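Local atomic coordinates of N-acylethanolamine-hydrolyzing acid amidase subunit alpha (Caenorhabditis elegans, PDB entry 6DY3), a protein that probably hydrolyses bioactive fatty acid amides such as N-palmitoylethanolamine to ethanolamine and free fatty acids, this chain being the alpha subunit of an autocatalytically cleaved heterodimer. Residues D67-T72 against M95-D100; E76-I81 against G90-M95; K49-P52 against F58-W61. All blocks are in the same frame, centred on the assembly; numbering follows the deposited sequence.

How the contacts relate
All three contacts are apolar and largely buried, and differ mainly in which elements they join. Contacts 1 and 2 have centres about 8 Å apart and both use helix 89-97; Phe70 of contact 1 packs on Leu78 and Val93 of contact 2, which is nested inside the chain loop that contact 1 closes. Contact 2 pairs two helices through aliphatic side chains, whereas contact 1 sets the aromatic residues of a loop against one isoleucine. Contact 3, about 13 Å from the centre of the chain, joins a loop to helix 56-63; its partly exposed Trp60 packs on Glu91 of contact 2, and its Val59 meets Leu98 of contact 1.

Contact 1 (D67-T72 against M95-D100); sequences DRYFTT and MNILYD
Tyr69 and Ile97 are the residues whose backbones come nearest across this contact, with their CA atoms 9.0 Å apart, a spacing that side chains alone can bridge. Ile97 is the last residue of helix 89-97. The CB atoms of Tyr69, Phe70 and Ile97 all point across the gap. Ile97 supplies an extended arm: its CG1 is anti to the carbonyl carbon (chi1 -71°) and CD1 continues the zigzag (chi2 179°), which carries the terminal methyl outward to two rings of the loop. Tyr69 receives that methyl near one side of its ring, CD2 lying 3.8 Å from Ile97 CD1, and the two side chains run at about a right angle to each other. Phe70 presents the far end of its ring instead, with CZ 3.7 Å from Ile97 CG1 and 3.8 Å from Ile97 CD1. Both rings are met at a slant. The loop linking helix 56-63 to helix 72-85 thus packs on the C-terminal end of helix 89-97, and the beta-subunit covers the same cluster: its Phe88 meets the Tyr69 ring edge-to-face and also packs on Ile97, while its Phe94 makes the equivalent edge-to-face contact with Phe70. Within the loop, CB of Tyr69 lies 3.9 Å above one face of the Phe70 ring, displaced toward its rim, so it is the Tyr69 CB, not its ring, that lies over Phe70. The Tyr69 hydroxyl hydrogen-bonds to the carbonyl oxygen of Ala62. Thr71 is the N-cap of helix 72-85, its OG1 making a weak hydrogen bond to Ile74 N; in the other segment, Leu98 centres an inverse gamma turn, closed by a weak bond from Tyr99 N to Ile97 O.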
loop_
_atom_site.group_PDB
_atom_site.type_symbol
_atom_site.label_atom_id
_atom_site.label_comp_id
_atom_site.label_asym_id
_atom_site.label_seq_id
_atom_site.Cartn_x
_atom_site.Cartn_y
_atom_site.Cartn_z
ATOM N N ASP A 67 15.230 -15.758 8.551
ATOM C CA ASP A 67 16.475 -15.282 7.958
ATOM C C ASP A 67 16.517 -15.425 6.441
ATOM O O ASP A 67 17.437 -14.888 5.816
ATOM C CB ASP A 67 17.661 -16.028 8.567
ATOM C CG ASP A 67 17.442 -17.525 8.617
ATOM O OD1 ASP A 67 16.788 -17.996 9.576
ATOM O OD2 ASP A 67 17.913 -18.228 7.696
ATOM N N ARG A 68 15.551 -16.115 5.834
ATOM C CA ARG A 68 15.619 -16.412 4.409
ATOM C C ARG A 68 14.924 -15.376 3.537
ATOM O O ARG A 68 15.200 -15.325 2.334
ATOM C CB ARG A 68 15.003 -17.791 4.133
ATOM C CG ARG A 68 15.578 -18.903 4.991
ATOM C CD ARG A 68 14.995 -20.260 4.627
ATOM N NE ARG A 68 15.512 -20.757 3.357
ATOM C CZ ARG A 68 16.616 -21.487 3.225
ATOM N NH1 ARG A 68 17.340 -21.813 4.289
ATOM N NH2 ARG A 68 17.000 -21.894 2.022
ATOM N N TYR A 69 14.034 -14.552 4.099
ATOM C CA TYR A 69 13.219 -13.649 3.295
ATOM C C TYR A 69 13.552 -12.176 3.472
ATOM O O TYR A 69 13.216 -11.378 2.590
ATOM C CB TYR A 69 11.731 -13.838 3.629
ATOM C CG TYR A 69 11.325 -15.271 3.872
ATOM C CD1 TYR A 69 11.375 -16.202 2.853
ATOM C CD2 TYR A 69 10.886 -15.688 5.121
ATOM C CE1 TYR A 69 11.000 -17.512 3.066
ATOM C CE2 TYR A 69 10.508 -16.994 5.346
ATOM C CZ TYR A 69 10.569 -17.905 4.312
ATOM O OH TYR A 69 10.199 -19.217 4.507
ATOM N N PHE A 70 14.207 -11.801 4.568
ATOM C CA PHE A 70 14.396 -10.406 4.927
ATOM C C PHE A 70 15.870 -10.113 5.167
ATOM O O PHE A 70 16.667 -11.004 5.473
ATOM C CB PHE A 70 13.601 -10.042 6.193
ATOM C CG PHE A 70 12.165 -10.479 6.161
ATOM C CD1 PHE A 70 11.217 -9.771 5.430
ATOM C CD2 PHE A 70 11.757 -11.590 6.879
ATOM C CE1 PHE A 70 9.892 -10.172 5.408
ATOM C CE2 PHE A 70 10.432 -11.998 6.862
ATOM C CZ PHE A 70 9.498 -11.287 6.127
ATOM N N THR A 71 16.221 -8.838 5.024
ATOM C CA THR A 71 17.532 -8.372 5.440
ATOM C C THR A 71 17.638 -8.440 6.959
ATOM O O THR A 71 16.634 -8.516 7.670
ATOM C CB THR A 71 17.780 -6.932 4.973
ATOM O OG1 THR A 71 16.911 -6.034 5.680
ATOM C CG2 THR A 71 17.536 -6.792 3.484
ATOM N N THR A 72 18.874 -8.415 7.461
ATOM C CA THR A 72 19.079 -8.442 8.907
ATOM C C THR A 72 18.334 -7.300 9.593
ATOM O O THR A 72 17.748 -7.487 10.666
ATOM C CB THR A 72 20.572 -8.378 9.231
ATOM O OG1 THR A 72 21.258 -9.424 8.532
ATOM C CG2 THR A 72 20.814 -8.540 10.725
ATOM N N MET A 95 1.913 -12.735 8.416
ATOM C CA MET A 95 1.013 -11.656 8.018
ATOM C C MET A 95 1.718 -10.621 7.157
ATOM O O MET A 95 1.119 -10.080 6.218
ATOM C CB MET A 95 0.379 -10.990 9.236
ATOM C CG MET A 95 -0.731 -11.812 9.856
ATOM S SD MET A 95 -1.453 -11.048 11.307
ATOM C CE MET A 95 -0.223 -11.505 12.510
ATOM N N ASN A 96 2.977 -10.318 7.454
ATOM C CA ASN A 96 3.686 -9.314 6.666
ATOM C C ASN A 96 3.967 -9.799 5.252
ATOM O O ASN A 96 3.969 -9.002 4.310
ATOM C CB ASN A 96 4.980 -8.948 7.381
ATOM C CG ASN A 96 4.793 -7.865 8.402
ATOM O OD1 ASN A 96 4.886 -6.680 8.077
ATOM N ND2 ASN A 96 4.523 -8.253 9.648
ATOM N N ILE A 97 4.231 -11.092 5.090
ATOM C CA ILE A 97 4.495 -11.644 3.763
ATOM C C ILE A 97 3.201 -11.765 2.965
ATOM O O ILE A 97 3.130 -11.361 1.797
ATOM C CB ILE A 97 5.218 -13.002 3.881
ATOM C CG1 ILE A 97 6.661 -12.777 4.353
ATOM C CG2 ILE A 97 5.183 -13.758 2.550
ATOM C CD1 ILE A 97 7.475 -14.031 4.523
ATOM N N LEU A 98 2.161 -12.323 3.582
ATOM C CA LEU A 98 0.837 -12.412 2.962
ATOM C C LEU A 98 0.076 -11.111 3.223
ATOM O O LEU A 98 -0.936 -11.061 3.929
ATOM C CB LEU A 98 0.087 -13.624 3.494
ATOM C CG LEU A 98 0.831 -14.961 3.388
ATOM C CD1 LEU A 98 -0.039 -16.100 3.880
ATOM C CD2 LEU A 98 1.309 -15.226 1.970
ATOM N N TYR A 99 0.589 -10.039 2.605
ATOM C CA TYR A 99 0.143 -8.691 2.939
ATOM C C TYR A 99 -1.346 -8.500 2.674
ATOM O O TYR A 99 -1.996 -7.716 3.372
ATOM C CB TYR A 99 0.963 -7.655 2.153
ATOM C CG TYR A 99 0.798 -7.731 0.648
ATOM C CD1 TYR A 99 -0.155 -6.953 -0.004
ATOM C CD2 TYR A 99 1.587 -8.576 -0.119
ATOM C CE1 TYR A 99 -0.319 -7.021 -1.378
ATOM C CE2 TYR A 99 1.430 -8.653 -1.495
ATOM C CZ TYR A 99 0.474 -7.872 -2.121
ATOM O OH TYR A 99 0.309 -7.945 -3.493
ATOM N N ASP A 100 -1.912 -9.222 1.704
ATOM C CA ASP A 100 -3.292 -9.013 1.277
ATOM C C ASP A 100 -4.205 -10.182 1.638
ATOM O O ASP A 100 -5.306 -10.293 1.089
ATOM C CB ASP A 100 -3.343 -8.774 -0.232
ATOM C CG ASP A 100 -3.015 -10.030 -1.029
ATOM O OD1 ASP A 100 -2.317 -10.913 -0.481
ATOM O OD2 ASP A 100 -3.462 -10.146 -2.190
#

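Contact 2 (E76-I81 against G90-M95)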
loop_
_atom_site.group_PDB
_atom_site.type_symbol
_atom_site.label_atom_id
_atom_site.label_comp_id
_atom_site.label_asym_id
_atom_site.label_seq_id
_atom_site.Cartn_x
_atom_site.Cartn_y
_atom_site.Cartn_z
ATOM N N GLU A 76 15.431 -7.830 12.569
ATOM C CA GLU A 76 15.447 -7.319 13.932
ATOM C C GLU A 76 14.186 -6.520 14.239
ATOM O O GLU A 76 13.678 -6.567 15.365
ATOM C CB GLU A 76 16.701 -6.473 14.147
ATOM C CG GLU A 76 17.993 -7.260 14.051
ATOM C CD GLU A 76 19.223 -6.380 14.170
ATOM O OE1 GLU A 76 19.104 -5.232 14.657
ATOM O OE2 GLU A 76 20.315 -6.834 13.770
ATOM N N GLU A 77 13.654 -5.794 13.253
ATOM C CA GLU A 77 12.397 -5.082 13.466
ATOM C C GLU A 77 11.269 -6.060 13.760
ATOM O O GLU A 77 10.503 -5.879 14.713
ATOM C CB GLU A 77 12.052 -4.229 12.247
ATOM C CG GLU A 77 12.972 -3.050 12.014
ATOM C CD GLU A 77 12.400 -2.061 11.008
ATOM O OE1 GLU A 77 11.208 -2.197 10.655
ATOM O OE2 GLU A 77 13.132 -1.144 10.576
ATOM N N LEU A 78 11.154 -7.110 12.946
ATOM C CA LEU A 78 10.102 -8.097 13.159
ATOM C C LEU A 78 10.258 -8.782 14.508
ATOM O O LEU A 78 9.269 -9.005 15.217
ATOM C CB LEU A 78 10.119 -9.121 12.028
ATOM C CG LEU A 78 9.691 -8.587 10.660
ATOM C CD1 LEU A 78 10.038 -9.591 9.570
ATOM C CD2 LEU A 78 8.192 -8.255 10.638
ATOM N N LYS A 79 11.491 -9.122 14.886
ATOM C CA LYS A 79 11.718 -9.704 16.202
ATOM C C LYS A 79 11.357 -8.717 17.303
ATOM O O LYS A 79 10.725 -9.088 18.298
ATOM C CB LYS A 79 13.174 -10.156 16.331
ATOM C CG LYS A 79 13.505 -11.386 15.494
ATOM C CD LYS A 79 14.936 -11.849 15.686
ATOM C CE LYS A 79 15.213 -13.121 14.892
ATOM N NZ LYS A 79 14.245 -14.229 15.208
ATOM N N GLY A 80 11.738 -7.451 17.136
ATOM C CA GLY A 80 11.356 -6.444 18.113
ATOM C C GLY A 80 9.853 -6.270 18.206
ATOM O O GLY A 80 9.305 -6.101 19.297
ATOM N N ILE A 81 9.163 -6.323 17.064
ATOM C CA ILE A 81 7.707 -6.218 17.075
ATOM C C ILE A 81 7.100 -7.393 17.830
ATOM O O ILE A 81 6.172 -7.223 18.629
ATOM C CB ILE A 81 7.165 -6.126 15.635
ATOM C CG1 ILE A 81 7.524 -4.766 15.026
ATOM C CG2 ILE A 81 5.646 -6.342 15.608
ATOM C CD1 ILE A 81 7.137 -4.618 13.565
ATOM N N GLY A 90 6.440 -16.093 14.234
ATOM C CA GLY A 90 6.065 -16.765 13.003
ATOM C C GLY A 90 4.768 -16.236 12.425
ATOM O O GLY A 90 4.604 -16.156 11.204
ATOM N N GLU A 91 3.822 -15.872 13.294
ATOM C CA GLU A 91 2.565 -15.305 12.817
ATOM C C GLU A 91 2.772 -13.894 12.284
ATOM O O GLU A 91 2.199 -13.521 11.254
ATOM C CB GLU A 91 1.529 -15.321 13.942
ATOM C CG GLU A 91 1.134 -16.729 14.392
ATOM C CD GLU A 91 0.111 -16.739 15.523
ATOM O OE1 GLU A 91 -0.202 -15.655 16.061
ATOM O OE2 GLU A 91 -0.374 -17.834 15.881
ATOM N N ILE A 92 3.609 -13.107 12.957
ATOM C CA ILE A 92 3.879 -11.746 12.502
ATOM C C ILE A 92 4.578 -11.765 11.149
ATOM O O ILE A 92 4.256 -10.970 10.257
ATOM C CB ILE A 92 4.697 -10.991 13.567
ATOM C CG1 ILE A 92 3.786 -10.665 14.754
ATOM C CG2 ILE A 92 5.354 -9.729 12.980
ATOM C CD1 ILE A 92 4.503 -10.095 15.947
ATOM N N VAL A 93 5.547 -12.667 10.976
ATOM C CA VAL A 93 6.219 -12.802 9.684
ATOM C C VAL A 93 5.219 -13.213 8.607
ATOM O O VAL A 93 5.228 -12.676 7.493
ATOM C CB VAL A 93 7.378 -13.813 9.792
ATOM C CG1 VAL A 93 7.932 -14.166 8.402
ATOM C CG2 VAL A 93 8.480 -13.265 10.687
ATOM N N GLY A 94 4.350 -14.179 8.920
ATOM C CA GLY A 94 3.378 -14.630 7.942
ATOM C C GLY A 94 2.446 -13.524 7.476
ATOM O O GLY A 94 2.199 -13.366 6.279
ATOM N N MET A 95 1.913 -12.735 8.416
ATOM C CA MET A 95 1.013 -11.656 8.018
ATOM C C MET A 95 1.718 -10.621 7.157
ATOM O O MET A 95 1.119 -10.080 6.218
ATOM C CB MET A 95 0.379 -10.990 9.236
ATOM C CG MET A 95 -0.731 -11.812 9.856
ATOM S SD MET A 95 -1.453 -11.048 11.307
ATOM C CE MET A 95 -0.223 -11.505 12.510
#
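Beside Leu78, which packs on Ile92 and Val93, Glu77 OE2 is gripped by two salt bridges, one to Arg28 NH1 and one to Arg97 NH2 of the beta-subunit. Its other oxygen, OE1, takes hydrogen bonds from Trp29 NE1 and from Asn53 ND2 of the beta-subunit; four donors thus hold the buried carboxylate and probably favour its ionised form. The interface itself is aliphatic. Leu78 divides its two branches: CD2 lies 4.0 Å from Ile92 CG2, and CD1 lies 4.1 Å from Val93 CG2. The side chains of Leu78 and Ile92 lie alongside each other, pointing opposite ways, whereas Val93 runs at about a right angle to the leucine. Ile81, one turn further along, places CG2 3.9 Å from Ile92 CD1. Ile92 can serve both partners because its branches diverge: CG1 lies beside the backbone N (chi1 -73°) and carries CD1 to Ile81, while CG2 turns to Leu78. The axes of the segments 76-81 and 90-95 come within 9.7 Å, at 126° between their N-to-C directions, so the pair is inclined well away from antiparallel. Helices 72-85 and 89-97 form a helix-loop-helix unit with a short connection; Phe70 of the preceding loop packs on Leu78 and Val93, and helix 40-48 flanks helix 89-97 through Glu91 and Met95.

Contact 3 (K49-P52 against F58-W61)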
loop_
_atom_site.group_PDB
_atom_site.type_symbol
_atom_site.label_atom_id
_atom_site.label_comp_id
_atom_site.label_asym_id
_atom_site.label_seq_id
_atom_site.Cartn_x
_atom_site.Cartn_y
_atom_site.Cartn_z
ATOM N N LYS A 49 -7.524 -16.365 10.226
ATOM C CA LYS A 49 -8.700 -17.035 9.690
ATOM C C LYS A 49 -8.832 -16.865 8.183
ATOM O O LYS A 49 -9.528 -17.657 7.542
ATOM C CB LYS A 49 -9.943 -16.492 10.388
ATOM C CG LYS A 49 -9.948 -16.737 11.883
ATOM C CD LYS A 49 -11.199 -16.175 12.527
ATOM C CE LYS A 49 -11.155 -16.313 14.040
ATOM N NZ LYS A 49 -12.344 -15.690 14.692
ATOM N N TYR A 50 -8.190 -15.852 7.601
ATOM C CA TYR A 50 -8.271 -15.634 6.164
ATOM C C TYR A 50 -7.305 -16.505 5.376
ATOM O O TYR A 50 -7.447 -16.606 4.153
ATOM C CB TYR A 50 -8.003 -14.166 5.841
ATOM C CG TYR A 50 -9.151 -13.238 6.187
ATOM C CD1 TYR A 50 -10.084 -12.867 5.229
ATOM C CD2 TYR A 50 -9.296 -12.731 7.474
ATOM C CE1 TYR A 50 -11.128 -12.011 5.542
ATOM C CE2 TYR A 50 -10.336 -11.875 7.796
ATOM C CZ TYR A 50 -11.249 -11.518 6.827
ATOM O OH TYR A 50 -12.283 -10.666 7.145
ATOM N N ILE A 51 -6.325 -17.112 6.033
ATOM C CA ILE A 51 -5.393 -18.009 5.347
ATOM C C ILE A 51 -6.101 -19.335 5.081
ATOM O O ILE A 51 -6.683 -19.910 6.016
ATOM C CB ILE A 51 -4.132 -18.225 6.183
ATOM C CG1 ILE A 51 -3.498 -16.886 6.572
ATOM C CG2 ILE A 51 -3.121 -19.061 5.402
ATOM C CD1 ILE A 51 -2.297 -17.007 7.495
ATOM N N PRO A 52 -6.080 -19.851 3.849
ATOM C CA PRO A 52 -6.713 -21.152 3.588
ATOM C C PRO A 52 -6.166 -22.226 4.515
ATOM O O PRO A 52 -4.953 -22.379 4.666
ATOM C CB PRO A 52 -6.357 -21.434 2.124
ATOM C CG PRO A 52 -6.098 -20.098 1.533
ATOM C CD PRO A 52 -5.497 -19.271 2.627
ATOM N N PHE A 58 1.798 -24.955 6.312
ATOM C CA PHE A 58 2.993 -24.574 5.569
ATOM C C PHE A 58 3.432 -23.152 5.893
ATOM O O PHE A 58 4.634 -22.882 6.002
ATOM C CB PHE A 58 2.762 -24.697 4.067
ATOM C CG PHE A 58 3.930 -24.221 3.258
ATOM C CD1 PHE A 58 3.960 -22.925 2.758
ATOM C CD2 PHE A 58 5.027 -25.044 3.047
ATOM C CE1 PHE A 58 5.044 -22.474 2.035
ATOM C CE2 PHE A 58 6.113 -24.599 2.320
ATOM C CZ PHE A 58 6.123 -23.310 1.816
ATOM N N VAL A 59 2.479 -22.230 6.035
ATOM C CA VAL A 59 2.824 -20.837 6.310
ATOM C C VAL A 59 3.590 -20.734 7.620
ATOM O O VAL A 59 4.625 -20.062 7.707
ATOM C CB VAL A 59 1.557 -19.961 6.322
ATOM C CG1 VAL A 59 1.858 -18.563 6.850
ATOM C CG2 VAL A 59 0.970 -19.869 4.921
ATOM N N TRP A 60 3.100 -21.405 8.661
ATOM C CA TRP A 60 3.774 -21.322 9.950
ATOM C C TRP A 60 5.163 -21.943 9.880
ATOM O O TRP A 60 6.113 -21.420 10.475
ATOM C CB TRP A 60 2.929 -21.992 11.032
ATOM C CG TRP A 60 1.491 -21.548 11.018
ATOM C CD1 TRP A 60 0.389 -22.338 11.161
ATOM C CD2 TRP A 60 1.003 -20.212 10.824
ATOM N NE1 TRP A 60 -0.755 -21.578 11.079
ATOM C CE2 TRP A 60 -0.403 -20.271 10.870
ATOM C CE3 TRP A 60 1.619 -18.973 10.616
ATOM C CZ2 TRP A 60 -1.202 -19.144 10.721
ATOM C CZ3 TRP A 60 0.824 -17.856 10.470
ATOM C CH2 TRP A 60 -0.573 -17.947 10.522
ATOM N N TRP A 61 5.309 -23.045 9.143
ATOM C CA TRP A 61 6.623 -23.662 8.998
ATOM C C TRP A 61 7.581 -22.739 8.251
ATOM O O TRP A 61 8.720 -22.529 8.682
ATOM C CB TRP A 61 6.500 -24.999 8.270
ATOM C CG TRP A 61 7.829 -25.592 7.947
ATOM C CD1 TRP A 61 8.603 -26.345 8.771
ATOM C CD2 TRP A 61 8.556 -25.457 6.723
ATOM N NE1 TRP A 61 9.767 -26.697 8.138
ATOM C CE2 TRP A 61 9.762 -26.164 6.877
ATOM C CE3 TRP A 61 8.303 -24.812 5.511
ATOM C CZ2 TRP A 61 10.712 -26.246 5.868
ATOM C CZ3 TRP A 61 9.245 -24.895 4.509
ATOM C CH2 TRP A 61 10.436 -25.608 4.693
#
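Apolar packing between Ile51 and two consecutive residues of helix 56-63, Val59 and Trp60, makes up this contact. Ile51 and Val59 have the nearest CA atoms, 8.7 Å apart, and both direct CB across the gap. Their side chains meet tip to tip, with CG2 of Ile51 4.2 Å from CG2 of Val59. The longer branch of the isoleucine goes to the tryptophan. Its CD1 extends the chain away from CA (chi2 176°), bringing the terminal methyl to the six-membered part of the indole. There Ile51 CD1 lies 3.6 Å from Trp60 CH2 and 4.0 Å from Trp60 CZ2. The methyl comes to the ring obliquely. Trp60 does not aim its CB at the loop; the length of the indole brings the far end of the ring back toward Ile51, while CZ3 of the same ring reaches the backbone of Glu91 on helix 89-97.

A polar bond is made beside this apolar patch. The carbonyl oxygen of Ile51 accepts a hydrogen bond from Gln56 NE2, which ties the loop to the start of the helix that Ile51 packs against.

Van der Waals contact with the beta-subunit continues the packing, since Phe84 of that chain lies on Val59 and Ile80 of that chain on Pro52. Sequence and geometry together describe a helix-loop-helix connection: the chain leaves helix 40-48, turns through the linker and enters helix 56-63, and within these two segments Ile51 makes the contact with that second helix, in the alpha subunit of this Ntn-type amidase.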